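Local coordinates for protein terminal oxygenase component of carbazole (Janthinobacterium sp., PDB 7BUG) that catalyses, as the terminal oxygenase of a multicomponent system, the angular dioxygenation of carbazole with electrons passed through a Rieske [2Fe-2S] cluster to a mononuclear iron, at residues 36-41 against 60-65; 53-58 against 133-138; 214-219 against 225-230; 264-269 against 367-372; 302-307 against 311-316. One frame throughout, in Å; residues are numbered along the deposited sequence.

Interaction 1 (36-41 against 60-65); sequences KEINEG and GKLYCL. With CO3 (carbonate ion), chain M.
Leu62 and Ile38 meet by their methyl branches where a loop of the Rieske domain folds back over the tight β-hairpin formed by strands 51-58 and 61-66. The apolar half of the contact is one pair: Ile38 CG2 lies 4.1 Å from Leu62 CD2, the two side chains crossing at a slant. Both residues are buried. Leu62 sets out beside the loop and not at it; with CG turned anti to its carbonyl carbon (chi1 -65°), the CD2 methyl swings round to the isoleucine. Val55 on the Ile38 side, and Val126 and Val133 on the Leu62 side, continue this packing into the interior of the domain.

The polar half sits at the exposed end, where Glu40 meets the hairpin turn. Its chain starts anti to the backbone N and then bends at chi2 (71°), which lays the carboxylate against the turn. OE1 receives Gly60 N at 3.0 Å through its syn lone pair, the N-H...O angle being 145°, while OE2 takes the N-H of Asp59. Two successive amides thus grip one carboxylate and fix its rotation. Arg57 ties the same pieces together from the strand, giving NE to Ile38 O and NH1 to Gly60 O. Glu40, Asp59 and Gly60 also line the site of a bound 2-(2-methoxyethoxy)ethanol molecule, probably from the crystallisation liquor. Beyond the turn, Lys61 points away from the loop and reaches a carbonate ion, likewise a probable crystallisation component, that Val126 N also binds: Lys61 NZ to carbonate O3 measures 3.1 Å.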
# COMPACT_ATOMS: atom_id res chain seq x y z
N LYS A 36 19.54 12.42 27.04
CA LYS A 36 20.13 13.68 26.48
C LYS A 36 19.31 14.11 25.26
O LYS A 36 19.49 15.21 24.78
CB LYS A 36 21.59 13.44 26.09
CG LYS A 36 21.77 12.46 24.93
CD LYS A 36 23.20 12.21 24.50
CE LYS A 36 24.20 12.26 25.63
NZ LYS A 36 25.55 11.96 25.11
N GLU A 37 18.43 13.26 24.76
CA GLU A 37 17.66 13.58 23.54
C GLU A 37 16.37 14.29 23.87
O GLU A 37 15.62 14.62 22.92
CB GLU A 37 17.35 12.32 22.75
CG GLU A 37 18.60 11.65 22.23
CD GLU A 37 18.36 10.39 21.42
OE1 GLU A 37 17.67 9.46 21.93
OE2 GLU A 37 18.90 10.34 20.28
N ILE A 38 16.02 14.40 25.15
CA ILE A 38 14.76 15.07 25.56
C ILE A 38 15.15 16.18 26.55
O ILE A 38 15.64 15.89 27.65
CB ILE A 38 13.65 14.15 26.07
CG1 ILE A 38 12.51 14.99 26.65
CG2 ILE A 38 14.15 13.11 27.04
CD1 ILE A 38 11.21 14.36 26.49
N ASN A 39 15.02 17.41 26.07
CA ASN A 39 15.34 18.63 26.83
C ASN A 39 14.10 19.09 27.59
O ASN A 39 12.97 18.80 27.20
CB ASN A 39 15.79 19.78 25.92
CG ASN A 39 17.16 19.61 25.30
OD1 ASN A 39 18.14 19.33 26.00
ND2 ASN A 39 17.25 19.81 24.00
N GLU A 40 14.34 19.89 28.62
CA GLU A 40 13.29 20.58 29.38
C GLU A 40 12.27 21.22 28.42
O GLU A 40 12.63 22.11 27.60
CB GLU A 40 13.94 21.63 30.28
CG GLU A 40 12.96 22.34 31.18
CD GLU A 40 12.39 21.50 32.30
OE1 GLU A 40 13.01 20.44 32.64
OE2 GLU A 40 11.37 21.92 32.88
N GLY A 41 11.00 20.91 28.63
CA GLY A 41 9.86 21.52 27.93
C GLY A 41 9.89 21.31 26.42
O GLY A 41 9.25 22.17 25.72
N GLY A 60 12.90 18.72 35.07
CA GLY A 60 13.86 17.61 35.02
C GLY A 60 13.20 16.24 35.05
O GLY A 60 13.89 15.28 34.73
N LYS A 61 11.90 16.15 35.32
CA LYS A 61 11.18 14.87 35.52
C LYS A 61 10.49 14.53 34.19
O LYS A 61 9.84 15.42 33.58
CB LYS A 61 10.23 14.89 36.71
CG LYS A 61 9.43 13.62 36.92
CD LYS A 61 8.71 13.56 38.21
CE LYS A 61 7.68 12.44 38.27
NZ LYS A 61 8.34 11.11 38.27
N LEU A 62 10.52 13.25 33.85
CA LEU A 62 9.84 12.81 32.61
C LEU A 62 8.40 12.39 32.88
O LEU A 62 8.03 11.81 33.93
CB LEU A 62 10.63 11.68 31.97
CG LEU A 62 12.02 12.02 31.46
CD1 LEU A 62 12.63 10.81 30.79
CD2 LEU A 62 12.02 13.19 30.53
N TYR A 63 7.53 12.71 31.90
CA TYR A 63 6.11 12.35 31.95
C TYR A 63 5.71 11.82 30.57
O TYR A 63 6.31 12.27 29.56
CB TYR A 63 5.26 13.58 32.26
CG TYR A 63 5.53 14.20 33.61
CD1 TYR A 63 6.53 15.12 33.77
CD2 TYR A 63 4.80 13.79 34.70
CE1 TYR A 63 6.78 15.69 35.01
CE2 TYR A 63 5.01 14.38 35.95
CZ TYR A 63 6.00 15.33 36.09
OH TYR A 63 6.20 15.86 37.35
N CYS A 64 4.76 10.90 30.54
CA CYS A 64 4.32 10.26 29.29
C CYS A 64 2.80 10.28 29.24
O CYS A 64 2.16 9.70 30.15
CB CYS A 64 4.88 8.85 29.22
SG CYS A 64 4.34 7.99 27.72
N LEU A 65 2.23 10.88 28.18
CA LEU A 65 0.78 10.93 27.88
C LEU A 65 0.56 10.23 26.56
O LEU A 65 1.43 10.30 25.69
CB LEU A 65 0.32 12.38 27.69
CG LEU A 65 -0.04 13.17 28.92
CD1 LEU A 65 -0.25 14.61 28.52
CD2 LEU A 65 -1.31 12.60 29.56
C CO3 M . 5.90 7.90 37.25
O1 CO3 M . 6.40 7.95 36.07
O2 CO3 M . 4.79 7.18 37.50
O3 CO3 M . 6.38 8.70 38.19

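Interaction 2 (53-58 against 133-138); sequences LLVNRI and VFIYLG
Leu53, Val55, Ile135 and Leu137 form a wholly apolar contact between strands 53-58 and 133-137, which lie too far apart to share backbone hydrogen bonds: their axes stay 10.6 Å apart at closest, with directions inclined at 133°.

The methyl contacts come in two styles. Ile135 reaches end-on, its CD1 pressing between two partners of the other strand, at 3.9 Å from Val55 CG2 and 4.0 Å from Leu53 CD1; both pairs meet tip to tip. With CG1 of Ile135 anti to the carbonyl carbon (chi1 -62°) and chi2 extended, CD1 is carried out to the facing strand. Leu137 comes instead at a slant, and its CD2 touches Leu53 CD1 at 3.8 Å. That one leucine methyl is therefore shared by Ile135 and Leu137. Leu137 is also the centre of an inverse gamma turn. Tyr124 and Leu48, from neighbouring strands, pack against the same group.

Polar interactions lie at its margins. Arg57 sends its guanidinium group in the direction of strand 133-137 but takes its partners elsewhere, with NH1 in a salt bridge to Glu128 and NH2 on Ser35 O.

In the sheet order two strands, 61-66 and 123-129, stand between these two, so direct contact of their inward side chains is consistent with the curled antiparallel β-sheet of a Rieske domain, to whose interior they contribute.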
# COMPACT_ATOMS: atom_id res chain seq x y z
N LEU A 53 2.77 8.00 21.64
CA LEU A 53 2.99 8.59 22.96
C LEU A 53 3.73 9.92 22.84
O LEU A 53 4.51 10.16 21.87
CB LEU A 53 3.87 7.65 23.79
CG LEU A 53 3.37 6.21 23.95
CD1 LEU A 53 4.31 5.38 24.78
CD2 LEU A 53 1.95 6.15 24.48
N LEU A 54 3.50 10.74 23.85
CA LEU A 54 4.23 12.01 24.02
C LEU A 54 5.02 11.92 25.31
O LEU A 54 4.46 11.45 26.33
CB LEU A 54 3.28 13.18 24.15
CG LEU A 54 2.97 13.98 22.91
CD1 LEU A 54 2.03 15.10 23.32
CD2 LEU A 54 4.24 14.56 22.27
N VAL A 55 6.27 12.30 25.25
CA VAL A 55 7.15 12.37 26.46
C VAL A 55 7.58 13.82 26.61
O VAL A 55 7.99 14.45 25.64
CB VAL A 55 8.34 11.42 26.38
CG1 VAL A 55 9.18 11.53 27.62
CG2 VAL A 55 7.90 9.99 26.15
N ASN A 56 7.53 14.31 27.84
CA ASN A 56 8.00 15.68 28.15
C ASN A 56 8.90 15.65 29.38
O ASN A 56 8.77 14.73 30.18
CB ASN A 56 6.84 16.63 28.40
CG ASN A 56 7.20 18.10 28.23
OD1 ASN A 56 8.30 18.42 27.76
ND2 ASN A 56 6.27 19.01 28.54
N ARG A 57 9.81 16.60 29.46
CA ARG A 57 10.65 16.79 30.66
C ARG A 57 10.20 18.09 31.31
O ARG A 57 10.26 19.15 30.62
CB ARG A 57 12.14 16.77 30.30
CG ARG A 57 13.00 16.88 31.56
CD ARG A 57 14.44 16.94 31.14
NE ARG A 57 14.98 15.80 30.41
CZ ARG A 57 15.35 14.64 30.96
NH1 ARG A 57 15.11 14.39 32.23
NH2 ARG A 57 15.88 13.68 30.21
N ILE A 58 9.79 18.03 32.57
CA ILE A 58 9.21 19.21 33.27
C ILE A 58 9.93 19.24 34.62
O ILE A 58 9.74 18.31 35.41
CB ILE A 58 7.70 19.11 33.43
CG1 ILE A 58 7.00 18.94 32.07
CG2 ILE A 58 7.18 20.35 34.13
CD1 ILE A 58 5.59 18.47 32.21
N VAL A 133 15.90 6.32 28.55
CA VAL A 133 14.50 6.61 28.93
C VAL A 133 13.68 5.34 28.75
O VAL A 133 13.55 4.90 27.59
CB VAL A 133 13.93 7.76 28.09
CG1 VAL A 133 12.45 8.01 28.37
CG2 VAL A 133 14.75 9.03 28.27
N PHE A 134 13.08 4.86 29.84
CA PHE A 134 12.24 3.64 29.82
C PHE A 134 10.79 4.03 30.07
O PHE A 134 10.51 4.81 31.02
CB PHE A 134 12.70 2.69 30.91
CG PHE A 134 14.02 2.02 30.69
CD1 PHE A 134 15.22 2.60 31.06
CD2 PHE A 134 14.05 0.80 30.06
CE1 PHE A 134 16.43 1.95 30.78
CE2 PHE A 134 15.25 0.13 29.87
CZ PHE A 134 16.43 0.70 30.26
N ILE A 135 9.88 3.50 29.28
CA ILE A 135 8.42 3.66 29.48
C ILE A 135 7.85 2.30 29.88
O ILE A 135 8.21 1.32 29.24
CB ILE A 135 7.76 4.20 28.19
CG1 ILE A 135 8.33 5.58 27.87
CG2 ILE A 135 6.25 4.21 28.29
CD1 ILE A 135 7.85 6.14 26.58
N TYR A 136 7.02 2.29 30.90
CA TYR A 136 6.28 1.08 31.29
C TYR A 136 5.01 1.06 30.47
O TYR A 136 4.10 1.83 30.78
CB TYR A 136 5.98 1.09 32.78
CG TYR A 136 5.27 -0.17 33.19
CD1 TYR A 136 5.95 -1.38 33.22
CD2 TYR A 136 3.92 -0.17 33.50
CE1 TYR A 136 5.31 -2.54 33.61
CE2 TYR A 136 3.29 -1.32 33.92
CZ TYR A 136 3.99 -2.50 33.98
OH TYR A 136 3.32 -3.63 34.39
N LEU A 137 5.00 0.33 29.36
CA LEU A 137 3.81 0.27 28.49
C LEU A 137 2.87 -0.79 29.08
O LEU A 137 2.90 -1.91 28.65
CB LEU A 137 4.20 0.00 27.04
CG LEU A 137 3.22 0.43 25.95
CD1 LEU A 137 1.85 -0.22 26.07
CD2 LEU A 137 3.07 1.94 25.90
N GLY A 138 2.14 -0.36 30.07
CA GLY A 138 1.26 -1.26 30.83
C GLY A 138 0.38 -0.49 31.75
O GLY A 138 0.51 0.72 31.91

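Interaction 3 (214-219 against 225-230); sequences TRVVDD and KGVYDL
Thr214 to Val217 and Gly226 to Asp229 run antiparallel, the short strand axes 4.6 Å apart at closest and inclined at 160°. Arg215 with Tyr228 and Val217 with Gly226 are the hydrogen-bonded pairs; the straightest bond is Val217 N to Gly226 O (2.8 Å, 174°). Thr214 with Asp229 and Val216 with Val227 are non-hydrogen-bonded pairs.

On the face bearing Thr214, Val216 and Val227, Thr214 CB packs 3.7 Å from Val227 CG1, and Leu368 and Ala364 of helix 360-372 cover the valines. On the other face, the CG2 methyl of Val217 comes in the plane of the Tyr228 ring to its edge, 3.6 Å from CE1. Near the turn, Lys225 folds back through bends at chi2 and chi4, laying CD 3.8 Å from Asp218 CA, while NZ bonds to Gly223 O. Replacing Lys225 by alanine would probably uncover the flank of Asp218 and leave Gly223 O without this lysine donor. Past the other end, Leu230 CD1 rests on Arg215 CB at 3.9 Å.

Together the strands make a β-hairpin, with 214-217 as the outermost strand of the antiparallel sheet in the Bet v 1-like catalytic domain.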
# COMPACT_ATOMS: atom_id res chain seq x y z
N THR A 214 21.04 -24.82 26.99
CA THR A 214 20.55 -23.53 27.54
C THR A 214 20.39 -23.61 29.06
O THR A 214 20.29 -24.72 29.61
CB THR A 214 19.20 -23.15 26.93
OG1 THR A 214 18.22 -24.13 27.24
CG2 THR A 214 19.27 -22.99 25.43
N ARG A 215 20.32 -22.45 29.72
CA ARG A 215 19.93 -22.36 31.14
C ARG A 215 18.84 -21.30 31.19
O ARG A 215 19.14 -20.14 30.88
CB ARG A 215 21.13 -22.04 32.01
CG ARG A 215 20.82 -21.62 33.44
CD ARG A 215 20.03 -22.64 34.21
NE ARG A 215 20.37 -22.60 35.63
CZ ARG A 215 19.95 -21.69 36.52
NH1 ARG A 215 19.16 -20.69 36.16
NH2 ARG A 215 20.34 -21.78 37.78
N VAL A 216 17.64 -21.73 31.57
CA VAL A 216 16.50 -20.81 31.82
C VAL A 216 16.69 -20.17 33.20
O VAL A 216 17.02 -20.90 34.16
CB VAL A 216 15.15 -21.54 31.74
CG1 VAL A 216 14.05 -20.64 32.25
CG2 VAL A 216 14.89 -22.03 30.35
N VAL A 217 16.52 -18.86 33.29
CA VAL A 217 16.50 -18.12 34.58
C VAL A 217 15.05 -17.69 34.82
O VAL A 217 14.58 -16.80 34.08
CB VAL A 217 17.49 -16.95 34.56
CG1 VAL A 217 17.41 -16.09 35.82
CG2 VAL A 217 18.90 -17.45 34.32
N ASP A 218 14.33 -18.37 35.72
CA ASP A 218 12.90 -18.08 36.01
C ASP A 218 12.70 -17.99 37.52
O ASP A 218 11.53 -18.00 37.96
CB ASP A 218 11.94 -19.09 35.38
CG ASP A 218 12.04 -20.52 35.88
OD1 ASP A 218 13.00 -20.81 36.62
OD2 ASP A 218 11.16 -21.35 35.50
N ASP A 219 13.82 -17.84 38.23
CA ASP A 219 14.00 -17.88 39.70
C ASP A 219 14.98 -16.75 40.07
O ASP A 219 15.64 -16.86 41.13
CB ASP A 219 14.50 -19.25 40.18
CG ASP A 219 15.60 -19.91 39.34
OD1 ASP A 219 16.37 -19.20 38.64
OD2 ASP A 219 15.65 -21.15 39.36
N LYS A 225 13.43 -12.69 33.79
CA LYS A 225 13.17 -13.98 33.11
C LYS A 225 14.07 -14.01 31.88
O LYS A 225 13.96 -13.09 31.05
CB LYS A 225 11.70 -14.14 32.74
CG LYS A 225 10.71 -14.04 33.90
CD LYS A 225 10.70 -15.29 34.76
CE LYS A 225 9.62 -15.25 35.80
NZ LYS A 225 10.11 -14.54 36.97
N GLY A 226 14.94 -15.01 31.77
CA GLY A 226 15.80 -15.07 30.58
C GLY A 226 16.35 -16.45 30.30
O GLY A 226 16.01 -17.43 30.98
N VAL A 227 17.17 -16.52 29.27
CA VAL A 227 17.81 -17.78 28.79
C VAL A 227 19.26 -17.47 28.50
O VAL A 227 19.54 -16.51 27.78
CB VAL A 227 17.11 -18.38 27.55
CG1 VAL A 227 17.69 -19.74 27.22
CG2 VAL A 227 15.62 -18.49 27.76
N TYR A 228 20.18 -18.29 29.01
CA TYR A 228 21.60 -18.26 28.61
C TYR A 228 21.79 -19.31 27.51
O TYR A 228 21.23 -20.41 27.62
CB TYR A 228 22.54 -18.57 29.78
CG TYR A 228 22.68 -17.44 30.77
CD1 TYR A 228 21.73 -17.23 31.76
CD2 TYR A 228 23.72 -16.54 30.67
CE1 TYR A 228 21.86 -16.18 32.66
CE2 TYR A 228 23.85 -15.48 31.55
CZ TYR A 228 22.90 -15.28 32.53
OH TYR A 228 23.04 -14.20 33.37
N ASP A 229 22.58 -18.92 26.51
CA ASP A 229 23.06 -19.76 25.38
C ASP A 229 24.34 -20.44 25.87
O ASP A 229 25.35 -19.77 26.02
CB ASP A 229 23.30 -18.89 24.13
CG ASP A 229 24.02 -19.63 23.00
OD1 ASP A 229 24.14 -20.87 23.10
OD2 ASP A 229 24.51 -18.94 22.06
N LEU A 230 24.27 -21.74 26.11
CA LEU A 230 25.41 -22.54 26.61
C LEU A 230 25.96 -23.42 25.49
O LEU A 230 26.65 -24.39 25.84
CB LEU A 230 24.94 -23.42 27.77
CG LEU A 230 24.31 -22.67 28.94
CD1 LEU A 230 24.05 -23.66 30.07
CD2 LEU A 230 25.18 -21.53 29.40

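Interaction 4 (264-269 against 367-372); sequences IWLPGV and KLASEH
Leu266 comes to the last turn of helix 360-372 from the end of strand 261-265, its CA 6.6 Å from that of Ala369, just before the chain turns back through a cis peptide at Pro267 and a classic β-bulge in which Gly268 and Val269 both face Trp265.

Across the contact Leu266 does nearly all the touching, its two methyls parting over the helix. CD1 goes to the helix end, 3.5 Å from His372 C and 3.6 Å from His372 CB. CD2 settles on Ala369, 4.0 Å from its CA, and the branch point CG faces Leu368 CD2 at 4.2 Å. Placing CG anti to the carbonyl carbon (chi1 -78°) directs the leucine fork at Leu368, Ala369 and His372. No hydrogen bond crosses; the contact is apolar packing of the leucine on the helix.

The imidazole of His372 leads away from Leu266; Glu371 CG lies over one of its faces. On the sheet side, Trp265 and Val269 exchange backbone hydrogen bonds that fix the bulge, and the Leu266 backbone pairs with Lys225. Tyr18 touches Ala369, bringing the N-terminal helix 16-20 to the same helix. Helix 360-372 packed on the antiparallel sheet is consistent with the helix-grip architecture of Bet v 1-like domains.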
# COMPACT_ATOMS: atom_id res chain seq x y z
N ILE A 264 19.38 -13.80 26.70
CA ILE A 264 18.23 -12.99 26.25
C ILE A 264 17.24 -12.91 27.41
O ILE A 264 17.01 -13.92 28.11
CB ILE A 264 17.62 -13.58 24.97
CG1 ILE A 264 16.59 -12.61 24.38
CG2 ILE A 264 17.03 -14.97 25.24
CD1 ILE A 264 17.17 -11.36 23.73
N TRP A 265 16.64 -11.75 27.59
CA TRP A 265 15.73 -11.47 28.74
C TRP A 265 14.43 -10.90 28.21
O TRP A 265 14.48 -10.04 27.31
CB TRP A 265 16.43 -10.48 29.67
CG TRP A 265 17.75 -11.00 30.14
CD1 TRP A 265 18.95 -10.90 29.51
CD2 TRP A 265 17.98 -11.84 31.30
NE1 TRP A 265 19.93 -11.57 30.20
CE2 TRP A 265 19.36 -12.16 31.30
CE3 TRP A 265 17.15 -12.34 32.32
CZ2 TRP A 265 19.94 -12.95 32.29
CZ3 TRP A 265 17.73 -13.15 33.28
CH2 TRP A 265 19.09 -13.44 33.26
N LEU A 266 13.31 -11.27 28.83
CA LEU A 266 12.07 -10.47 28.66
C LEU A 266 12.34 -9.05 29.12
O LEU A 266 12.98 -8.82 30.14
CB LEU A 266 10.89 -11.11 29.40
CG LEU A 266 10.24 -12.30 28.70
CD1 LEU A 266 9.37 -13.04 29.71
CD2 LEU A 266 9.39 -11.86 27.52
N PRO A 267 11.75 -8.04 28.43
CA PRO A 267 10.83 -8.26 27.30
C PRO A 267 11.44 -8.46 25.90
O PRO A 267 10.70 -8.67 24.93
CB PRO A 267 10.03 -6.94 27.26
CG PRO A 267 11.08 -5.91 27.72
CD PRO A 267 11.85 -6.62 28.80
N GLY A 268 12.75 -8.41 25.80
CA GLY A 268 13.45 -8.60 24.51
C GLY A 268 14.74 -7.81 24.51
O GLY A 268 14.90 -6.81 23.75
N VAL A 269 15.68 -8.25 25.33
CA VAL A 269 16.97 -7.54 25.50
C VAL A 269 18.05 -8.60 25.65
O VAL A 269 17.93 -9.54 26.48
CB VAL A 269 17.00 -6.52 26.65
CG1 VAL A 269 16.48 -7.07 27.94
CG2 VAL A 269 18.38 -5.98 26.86
N LYS A 367 9.77 -20.26 24.21
CA LYS A 367 9.01 -20.88 25.32
C LYS A 367 9.04 -19.98 26.55
O LYS A 367 8.00 -19.81 27.19
CB LYS A 367 9.64 -22.24 25.60
CG LYS A 367 9.41 -23.25 24.49
CD LYS A 367 9.67 -24.69 24.95
CE LYS A 367 10.92 -25.31 24.38
NZ LYS A 367 10.59 -26.26 23.29
N LEU A 368 10.21 -19.47 26.89
CA LEU A 368 10.33 -18.56 28.06
C LEU A 368 9.39 -17.37 27.84
O LEU A 368 8.62 -16.98 28.75
CB LEU A 368 11.77 -18.08 28.19
CG LEU A 368 11.87 -17.06 29.31
CD1 LEU A 368 12.48 -17.68 30.54
CD2 LEU A 368 12.60 -15.82 28.89
N ALA A 369 9.40 -16.77 26.65
CA ALA A 369 8.59 -15.58 26.37
C ALA A 369 7.13 -15.96 26.46
O ALA A 369 6.32 -15.14 26.93
CB ALA A 369 8.92 -15.03 24.99
N SER A 370 6.76 -17.13 25.93
CA SER A 370 5.35 -17.59 25.92
C SER A 370 4.86 -17.75 27.36
O SER A 370 3.69 -17.36 27.60
CB SER A 370 5.21 -18.86 25.17
OG SER A 370 5.43 -18.73 23.78
N GLU A 371 5.71 -18.27 28.24
CA GLU A 371 5.27 -18.65 29.62
C GLU A 371 5.29 -17.42 30.54
O GLU A 371 4.41 -17.32 31.42
CB GLU A 371 6.12 -19.78 30.20
CG GLU A 371 5.66 -20.16 31.60
CD GLU A 371 6.41 -21.28 32.32
OE1 GLU A 371 7.45 -21.75 31.78
OE2 GLU A 371 5.98 -21.66 33.44
N HIS A 372 6.21 -16.47 30.33
CA HIS A 372 6.58 -15.48 31.37
C HIS A 372 6.30 -14.04 30.97
O HIS A 372 6.55 -13.17 31.79
CB HIS A 372 8.02 -15.65 31.79
CG HIS A 372 8.26 -16.92 32.52
ND1 HIS A 372 7.75 -17.14 33.79
CD2 HIS A 372 8.95 -18.03 32.16
CE1 HIS A 372 8.16 -18.34 34.19
NE2 HIS A 372 8.88 -18.92 33.20

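Interaction 5 (302-307 against 311-316); sequences KPCAND and KKYEQE
Lys302 lies over the ring of Tyr313, its CB 3.7 Å from the ring centroid and only 9° off the normal, a CH-pi contact made by the aliphatic part of a lysine. The chain then runs along the ring, with CD 3.6 Å from Tyr313 CD1, the two side chains sliding past each other in opposite directions. Cys304 approaches obliquely: its SG is 3.8 Å from Tyr313 CB and 5.0 Å from the ring centroid.

Further out, the ring is held by its own hydroxyl, which bonds to Leu300 O, and by Glu159 and Leu161 of strand 158-167. CG of Tyr313 stands anti to the backbone N (chi1 175°), turning the ring from the helix to the strand. Were Tyr313 an alanine, a gap would probably open under the Lys302 chain and Leu300 O would lose its hydroxyl partner.

The helix itself is set by backbone and cap. Lys311 N bonds to Asp307 O at 3.0 Å in the first turn, and Asn306 at the N-cap accepts Glu309 N on OD1. Along the helix, Lys312 NZ and Glu316 OE2 form an i to i+4 salt bridge of 3.2 Å. The whole is a strand-to-helix connection, in which helix 307-327, N-capped by the Asn306 side chain, folds back on the end of strand 293-303 in the catalytic domain.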
# COMPACT_ATOMS: atom_id res chain seq x y z
N LYS A 302 30.58 -0.32 30.49
CA LYS A 302 31.91 -0.59 31.07
C LYS A 302 31.91 -0.05 32.48
O LYS A 302 31.52 1.09 32.69
CB LYS A 302 32.96 0.15 30.25
CG LYS A 302 34.39 -0.13 30.68
CD LYS A 302 35.39 0.58 29.79
CE LYS A 302 36.81 0.11 29.98
NZ LYS A 302 37.07 -0.16 31.41
N PRO A 303 32.30 -0.86 33.49
CA PRO A 303 32.53 -0.30 34.82
C PRO A 303 33.57 0.83 34.75
O PRO A 303 34.66 0.67 34.18
CB PRO A 303 33.04 -1.48 35.62
CG PRO A 303 32.52 -2.71 34.87
CD PRO A 303 32.58 -2.30 33.42
N CYS A 304 33.21 1.96 35.33
CA CYS A 304 34.05 3.18 35.43
C CYS A 304 33.94 3.69 36.87
O CYS A 304 32.80 3.87 37.36
CB CYS A 304 33.59 4.28 34.49
SG CYS A 304 33.76 3.85 32.75
N ALA A 305 35.08 3.88 37.53
CA ALA A 305 35.16 4.15 38.97
C ALA A 305 34.96 5.65 39.22
O ALA A 305 34.54 6.01 40.33
CB ALA A 305 36.47 3.66 39.50
N ASN A 306 35.27 6.50 38.26
CA ASN A 306 35.26 7.96 38.50
C ASN A 306 35.15 8.69 37.17
O ASN A 306 35.15 7.98 36.12
CB ASN A 306 36.50 8.38 39.29
CG ASN A 306 37.78 7.85 38.69
OD1 ASN A 306 37.92 7.82 37.47
ND2 ASN A 306 38.70 7.40 39.54
N ASP A 307 35.04 10.02 37.22
CA ASP A 307 34.77 10.89 36.04
C ASP A 307 35.88 10.68 35.01
O ASP A 307 35.60 10.86 33.81
CB ASP A 307 34.65 12.38 36.38
CG ASP A 307 33.37 12.77 37.10
OD1 ASP A 307 32.36 12.06 36.95
OD2 ASP A 307 33.40 13.79 37.83
N LYS A 311 35.32 9.44 31.23
CA LYS A 311 35.72 10.32 30.08
C LYS A 311 36.52 9.50 29.06
O LYS A 311 36.28 9.66 27.85
CB LYS A 311 36.55 11.52 30.54
CG LYS A 311 35.73 12.68 31.12
CD LYS A 311 34.84 13.37 30.08
CE LYS A 311 33.78 14.25 30.71
NZ LYS A 311 32.83 14.78 29.69
N LYS A 312 37.43 8.66 29.55
CA LYS A 312 38.29 7.75 28.74
C LYS A 312 37.39 6.75 27.99
O LYS A 312 37.60 6.50 26.79
CB LYS A 312 39.27 7.04 29.67
CG LYS A 312 40.12 5.96 29.02
CD LYS A 312 41.54 5.89 29.55
CE LYS A 312 42.42 5.00 28.71
NZ LYS A 312 41.94 3.60 28.75
N TYR A 313 36.37 6.23 28.67
CA TYR A 313 35.39 5.32 28.02
C TYR A 313 34.61 6.10 26.94
O TYR A 313 34.48 5.59 25.80
CB TYR A 313 34.51 4.68 29.09
CG TYR A 313 33.41 3.83 28.52
CD1 TYR A 313 33.72 2.86 27.59
CD2 TYR A 313 32.10 3.95 28.98
CE1 TYR A 313 32.72 2.07 27.05
CE2 TYR A 313 31.10 3.16 28.45
CZ TYR A 313 31.43 2.19 27.51
OH TYR A 313 30.48 1.37 26.98
N GLU A 314 34.08 7.28 27.23
CA GLU A 314 33.32 8.10 26.26
C GLU A 314 34.16 8.35 25.00
O GLU A 314 33.61 8.33 23.89
CB GLU A 314 32.87 9.44 26.84
CG GLU A 314 31.88 9.29 27.98
CD GLU A 314 31.38 10.59 28.62
OE1 GLU A 314 32.03 11.66 28.45
OE2 GLU A 314 30.36 10.53 29.30
N GLN A 315 35.45 8.61 25.18
CA GLN A 315 36.35 8.93 24.05
C GLN A 315 36.57 7.67 23.21
O GLN A 315 36.46 7.79 21.98
CB GLN A 315 37.62 9.59 24.58
CG GLN A 315 37.35 11.05 24.92
CD GLN A 315 38.33 11.62 25.93
OE1 GLN A 315 39.43 11.10 26.12
NE2 GLN A 315 37.91 12.70 26.59
N GLU A 316 36.79 6.52 23.84
CA GLU A 316 36.97 5.24 23.10
C GLU A 316 35.63 4.87 22.42
O GLU A 316 35.66 4.28 21.31
CB GLU A 316 37.39 4.06 23.98
CG GLU A 316 38.78 4.13 24.59
CD GLU A 316 39.16 2.88 25.37
OE1 GLU A 316 38.66 1.77 25.04
OE2 GLU A 316 39.94 3.01 26.33

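Overall arrangement
Interactions 1 and 2 belong to one antiparallel sheet, their centres about 8 Å apart and joined through neighbouring strands 51-58 and 61-66. Interaction 2 is buried and purely apolar, whereas interaction 1 passes from buried methyls to an exposed carboxylate at the turn. Interactions 3, 4 and 5 all reach the larger sheet of the catalytic domain. The first two of these touch, with centres about 10 Å apart, because strands 226-229 and 261-265 are neighbours under helix 360-372; yet 3 is a surface contact made mainly by backbone hydrogen bonds, and 4 a buried one with no hydrogen bond across it. Interaction 5, its centre about 30 Å from that of interaction 3, is partly buried, and it alone relies on an aromatic face.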